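Local coordinates for dihydroxyacetone kinase (Citrobacter freundii, PDB 1UN8), which phosphorylates dihydroxyacetone with ATP as phosphate donor, a step of glycerol fermentation that needs a divalent metal ion, at residues G154-F165 and V175-T186. Numbering follows the deposited sequence.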
loop_
_atom_site.group_PDB
_atom_site.type_symbol
_atom_site.label_atom_id
_atom_site.label_comp_id
_atom_site.label_asym_id
_atom_site.label_seq_id
_atom_site.Cartn_x
_atom_site.Cartn_y
_atom_site.Cartn_z
ATOM N N GLY A 154 -3.051 0.163 -16.968
ATOM C CA GLY A 154 -4.021 -0.443 -17.861
ATOM C C GLY A 154 -3.585 -1.774 -18.447
ATOM O O GLY A 154 -4.412 -2.601 -18.817
ATOM N N THR A 155 -2.280 -1.981 -18.534
ATOM C CA THR A 155 -1.758 -3.212 -19.090
ATOM C C THR A 155 -2.450 -4.447 -18.515
ATOM O O THR A 155 -2.789 -5.363 -19.250
ATOM C CB THR A 155 -0.235 -3.349 -18.832
ATOM O OG1 THR A 155 0.469 -2.259 -19.453
ATOM C CG2 THR A 155 0.278 -4.678 -19.382
ATOM N N ILE A 156 -2.674 -4.475 -17.209
ATOM C CA ILE A 156 -3.299 -5.646 -16.626
ATOM C C ILE A 156 -4.728 -5.839 -17.108
ATOM O O ILE A 156 -5.239 -6.957 -17.105
ATOM C CB ILE A 156 -3.275 -5.616 -15.079
ATOM C CG1 ILE A 156 -4.067 -4.415 -14.570
ATOM C CG2 ILE A 156 -1.828 -5.642 -14.577
ATOM C CD1 ILE A 156 -4.909 -4.738 -13.331
ATOM N N LEU A 157 -5.396 -4.766 -17.510
ATOM C CA LEU A 157 -6.749 -4.936 -18.009
ATOM C C LEU A 157 -6.625 -5.695 -19.321
ATOM O O LEU A 157 -7.537 -6.423 -19.721
ATOM C CB LEU A 157 -7.430 -3.593 -18.238
ATOM C CG LEU A 157 -7.686 -2.770 -16.977
ATOM C CD1 LEU A 157 -8.463 -1.519 -17.372
ATOM C CD2 LEU A 157 -8.449 -3.589 -15.944
ATOM N N VAL A 158 -5.482 -5.533 -19.984
ATOM C CA VAL A 158 -5.239 -6.224 -21.237
ATOM C C VAL A 158 -4.989 -7.698 -20.924
ATOM O O VAL A 158 -5.457 -8.582 -21.645
ATOM C CB VAL A 158 -4.033 -5.618 -21.990
ATOM C CG1 VAL A 158 -3.705 -6.450 -23.216
ATOM C CG2 VAL A 158 -4.361 -4.195 -22.419
ATOM N N HIS A 159 -4.265 -7.969 -19.841
ATOM C CA HIS A 159 -4.000 -9.354 -19.457
ATOM C C HIS A 159 -5.342 -10.056 -19.237
ATOM O O HIS A 159 -5.550 -11.179 -19.676
ATOM C CB HIS A 159 -3.199 -9.435 -18.147
ATOM C CG HIS A 159 -1.762 -9.030 -18.271
ATOM N ND1 HIS A 159 -1.140 -8.845 -19.487
ATOM C CD2 HIS A 159 -0.807 -8.848 -17.327
ATOM C CE1 HIS A 159 0.139 -8.571 -19.287
ATOM N NE2 HIS A 159 0.366 -8.570 -17.986
ATOM N N LYS A 160 -6.246 -9.366 -18.554
ATOM C CA LYS A 160 -7.561 -9.900 -18.225
ATOM C C LYS A 160 -8.333 -10.382 -19.446
ATOM O O LYS A 160 -8.880 -11.484 -19.458
ATOM C CB LYS A 160 -8.385 -8.834 -17.496
ATOM C CG LYS A 160 -9.586 -9.382 -16.733
ATOM C CD LYS A 160 -9.143 -10.438 -15.717
ATOM C CE LYS A 160 -10.319 -10.947 -14.896
ATOM N NZ LYS A 160 -11.340 -11.645 -15.728
ATOM N N ILE A 161 -8.396 -9.537 -20.467
ATOM C CA ILE A 161 -9.103 -9.877 -21.692
ATOM C C ILE A 161 -8.388 -10.996 -22.446
ATOM O O ILE A 161 -9.021 -11.958 -22.892
ATOM C CB ILE A 161 -9.251 -8.624 -22.583
ATOM C CG1 ILE A 161 -10.476 -7.827 -22.123
ATOM C CG2 ILE A 161 -9.321 -9.015 -24.044
ATOM C CD1 ILE A 161 -11.761 -8.268 -22.792
ATOM N N ALA A 162 -7.074 -10.874 -22.588
ATOM C CA ALA A 162 -6.312 -11.896 -23.274
ATOM C C ALA A 162 -6.521 -13.241 -22.577
ATOM O O ALA A 162 -6.740 -14.269 -23.224
ATOM C CB ALA A 162 -4.838 -11.529 -23.269
ATOM N N GLY A 163 -6.453 -13.220 -21.249
ATOM C CA GLY A 163 -6.614 -14.434 -20.476
ATOM C C GLY A 163 -7.960 -15.101 -20.675
ATOM O O GLY A 163 -8.047 -16.326 -20.768
ATOM N N TYR A 164 -9.011 -14.296 -20.732
ATOM C CA TYR A 164 -10.357 -14.810 -20.920
ATOM C C TYR A 164 -10.408 -15.733 -22.134
ATOM O O TYR A 164 -10.778 -16.901 -22.022
ATOM C CB TYR A 164 -11.334 -13.658 -21.130
ATOM C CG TYR A 164 -12.751 -14.110 -21.376
ATOM C CD1 TYR A 164 -13.595 -14.423 -20.312
ATOM C CD2 TYR A 164 -13.238 -14.266 -22.676
ATOM C CE1 TYR A 164 -14.896 -14.887 -20.535
ATOM C CE2 TYR A 164 -14.535 -14.731 -22.911
ATOM C CZ TYR A 164 -15.360 -15.040 -21.837
ATOM O OH TYR A 164 -16.640 -15.513 -22.058
ATOM N N PHE A 165 -10.027 -15.205 -23.288
ATOM C CA PHE A 165 -10.045 -15.970 -24.521
ATOM C C PHE A 165 -9.059 -17.131 -24.552
ATOM O O PHE A 165 -9.407 -18.221 -24.997
ATOM C CB PHE A 165 -9.818 -15.029 -25.706
ATOM C CG PHE A 165 -10.953 -14.061 -25.925
ATOM C CD1 PHE A 165 -12.141 -14.483 -26.517
ATOM C CD2 PHE A 165 -10.863 -12.746 -25.480
ATOM C CE1 PHE A 165 -13.229 -13.607 -26.659
ATOM C CE2 PHE A 165 -11.942 -11.862 -25.614
ATOM C CZ PHE A 165 -13.128 -12.296 -26.205
ATOM N N VAL A 175 -6.893 -14.372 -29.691
ATOM C CA VAL A 175 -6.376 -13.820 -28.455
ATOM C C VAL A 175 -5.808 -12.438 -28.776
ATOM O O VAL A 175 -6.196 -11.435 -28.173
ATOM C CB VAL A 175 -5.267 -14.722 -27.875
ATOM C CG1 VAL A 175 -4.734 -14.126 -26.581
ATOM C CG2 VAL A 175 -5.814 -16.122 -27.628
ATOM N N LEU A 176 -4.901 -12.393 -29.744
ATOM C CA LEU A 176 -4.276 -11.146 -30.158
ATOM C C LEU A 176 -5.312 -10.104 -30.554
ATOM O O LEU A 176 -5.265 -8.967 -30.098
ATOM C CB LEU A 176 -3.327 -11.408 -31.331
ATOM C CG LEU A 176 -2.730 -10.216 -32.086
ATOM C CD1 LEU A 176 -1.896 -9.368 -31.147
ATOM C CD2 LEU A 176 -1.866 -10.733 -33.235
ATOM N N ARG A 177 -6.253 -10.500 -31.399
ATOM C CA ARG A 177 -7.290 -9.595 -31.873
ATOM C C ARG A 177 -7.991 -8.910 -30.710
ATOM O O ARG A 177 -8.057 -7.687 -30.644
ATOM C CB ARG A 177 -8.325 -10.363 -32.705
ATOM C CG ARG A 177 -9.241 -9.475 -33.547
ATOM C CD ARG A 177 -10.586 -10.147 -33.894
ATOM N NE ARG A 177 -11.640 -9.862 -32.908
ATOM C CZ ARG A 177 -12.108 -8.641 -32.612
ATOM N NH1 ARG A 177 -11.623 -7.561 -33.224
ATOM N NH2 ARG A 177 -13.070 -8.490 -31.702
ATOM N N GLU A 178 -8.521 -9.718 -29.804
ATOM C CA GLU A 178 -9.243 -9.221 -28.641
ATOM C C GLU A 178 -8.353 -8.406 -27.705
ATOM O O GLU A 178 -8.768 -7.369 -27.182
ATOM C CB GLU A 178 -9.855 -10.400 -27.873
ATOM C CG GLU A 178 -10.959 -11.152 -28.619
ATOM C CD GLU A 178 -12.166 -10.282 -28.915
ATOM O OE1 GLU A 178 -12.476 -9.376 -28.108
ATOM O OE2 GLU A 178 -12.819 -10.511 -29.952
ATOM N N ALA A 179 -7.134 -8.894 -27.496
ATOM C CA ALA A 179 -6.165 -8.233 -26.639
ATOM C C ALA A 179 -5.886 -6.834 -27.177
ATOM O O ALA A 179 -5.824 -5.857 -26.420
ATOM C CB ALA A 179 -4.883 -9.038 -26.595
ATOM N N GLN A 180 -5.708 -6.739 -28.488
ATOM C CA GLN A 180 -5.444 -5.454 -29.109
ATOM C C GLN A 180 -6.682 -4.570 -28.963
ATOM O O GLN A 180 -6.583 -3.373 -28.703
ATOM C CB GLN A 180 -5.085 -5.654 -30.586
ATOM C CG GLN A 180 -5.005 -4.356 -31.405
ATOM C CD GLN A 180 -3.872 -3.412 -30.972
ATOM O OE1 GLN A 180 -2.693 -3.674 -31.226
ATOM N NE2 GLN A 180 -4.238 -2.310 -30.322
ATOM N N TYR A 181 -7.854 -5.170 -29.115
ATOM C CA TYR A 181 -9.106 -4.431 -29.002
ATOM C C TYR A 181 -9.218 -3.822 -27.604
ATOM O O TYR A 181 -9.638 -2.675 -27.446
ATOM C CB TYR A 181 -10.299 -5.357 -29.277
ATOM C CG TYR A 181 -11.634 -4.642 -29.335
ATOM C CD1 TYR A 181 -11.880 -3.652 -30.290
ATOM C CD2 TYR A 181 -12.652 -4.951 -28.436
ATOM C CE1 TYR A 181 -13.109 -2.984 -30.348
ATOM C CE2 TYR A 181 -13.884 -4.293 -28.481
ATOM C CZ TYR A 181 -14.106 -3.314 -29.439
ATOM O OH TYR A 181 -15.333 -2.683 -29.490
ATOM N N ALA A 182 -8.848 -4.592 -26.587
ATOM C CA ALA A 182 -8.904 -4.091 -25.219
ATOM C C ALA A 182 -7.916 -2.932 -25.070
ATOM O O ALA A 182 -8.262 -1.861 -24.577
ATOM C CB ALA A 182 -8.566 -5.203 -24.230
ATOM N N ALA A 183 -6.685 -3.157 -25.506
ATOM C CA ALA A 183 -5.665 -2.131 -25.424
ATOM C C ALA A 183 -6.201 -0.819 -25.996
ATOM O O ALA A 183 -6.217 0.204 -25.313
ATOM C CB ALA A 183 -4.415 -2.571 -26.187
ATOM N N SER A 184 -6.656 -0.859 -27.243
ATOM C CA SER A 184 -7.182 0.327 -27.919
ATOM C C SER A 184 -8.296 1.040 -27.160
ATOM O O SER A 184 -8.605 2.195 -27.437
ATOM C CB SER A 184 -7.684 -0.047 -29.313
ATOM O OG SER A 184 -6.614 -0.487 -30.128
ATOM N N ASN A 185 -8.899 0.355 -26.206
ATOM C CA ASN A 185 -9.975 0.943 -25.426
ATOM C C ASN A 185 -9.556 1.217 -23.985
ATOM O O ASN A 185 -10.400 1.391 -23.103
ATOM C CB ASN A 185 -11.187 0.015 -25.452
ATOM C CG ASN A 185 -11.968 0.116 -26.747
ATOM O OD1 ASN A 185 -12.755 1.040 -26.932
ATOM N ND2 ASN A 185 -11.744 -0.827 -27.658
ATOM N N THR A 186 -8.250 1.264 -23.750
ATOM C CA THR A 186 -7.740 1.504 -22.417
ATOM C C THR A 186 -6.956 2.808 -22.357
ATOM O O THR A 186 -6.054 3.046 -23.157
ATOM C CB THR A 186 -6.862 0.323 -21.958
ATOM O OG1 THR A 186 -7.646 -0.876 -21.981
ATOM C CG2 THR A 186 -6.342 0.549 -20.545
#
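A162 and A179 meet CB to CB at 4.2 Å, a worked example of how small residues let nearly antiparallel helices pack closely: the axes of the helical segments 155-165 and 175-184 come within 8.4 Å, their N-to-C directions 153° apart. I161 sets its CB 3.9 Å from A182 CB, while its CG2, anti to the backbone N, reaches over the E178 carbonyl. V158 spreads its methyls over one turn, CG1 against A179 O and CG2 4.1 Å from A183 CB. F165 adds a CH-pi contact: E178 CG lies 3.4 Å from its ring centroid, over the face opposite Y164 CD2. A chi2 bend (-63°) brings the carboxylate over the ring near F165 CZ, planes 34° apart; its OE2 forms a salt bridge with R177 NH2 (2.7 Å), which approaches from above the carboxylate plane. T186 turns CG2 to G154 CA (3.7 Å), and its OG1 bonds back to A182 O, which N185 N meets from the opposite face. G154 lies about 8 Å from the side chain of substrate-binding K109. In this helical hairpin of the DhaK domain, I161 and A182 also touch helix 314-319, A179 rests on strand 132-137, and T186 opens strand 186-192, packing on strand 301-309.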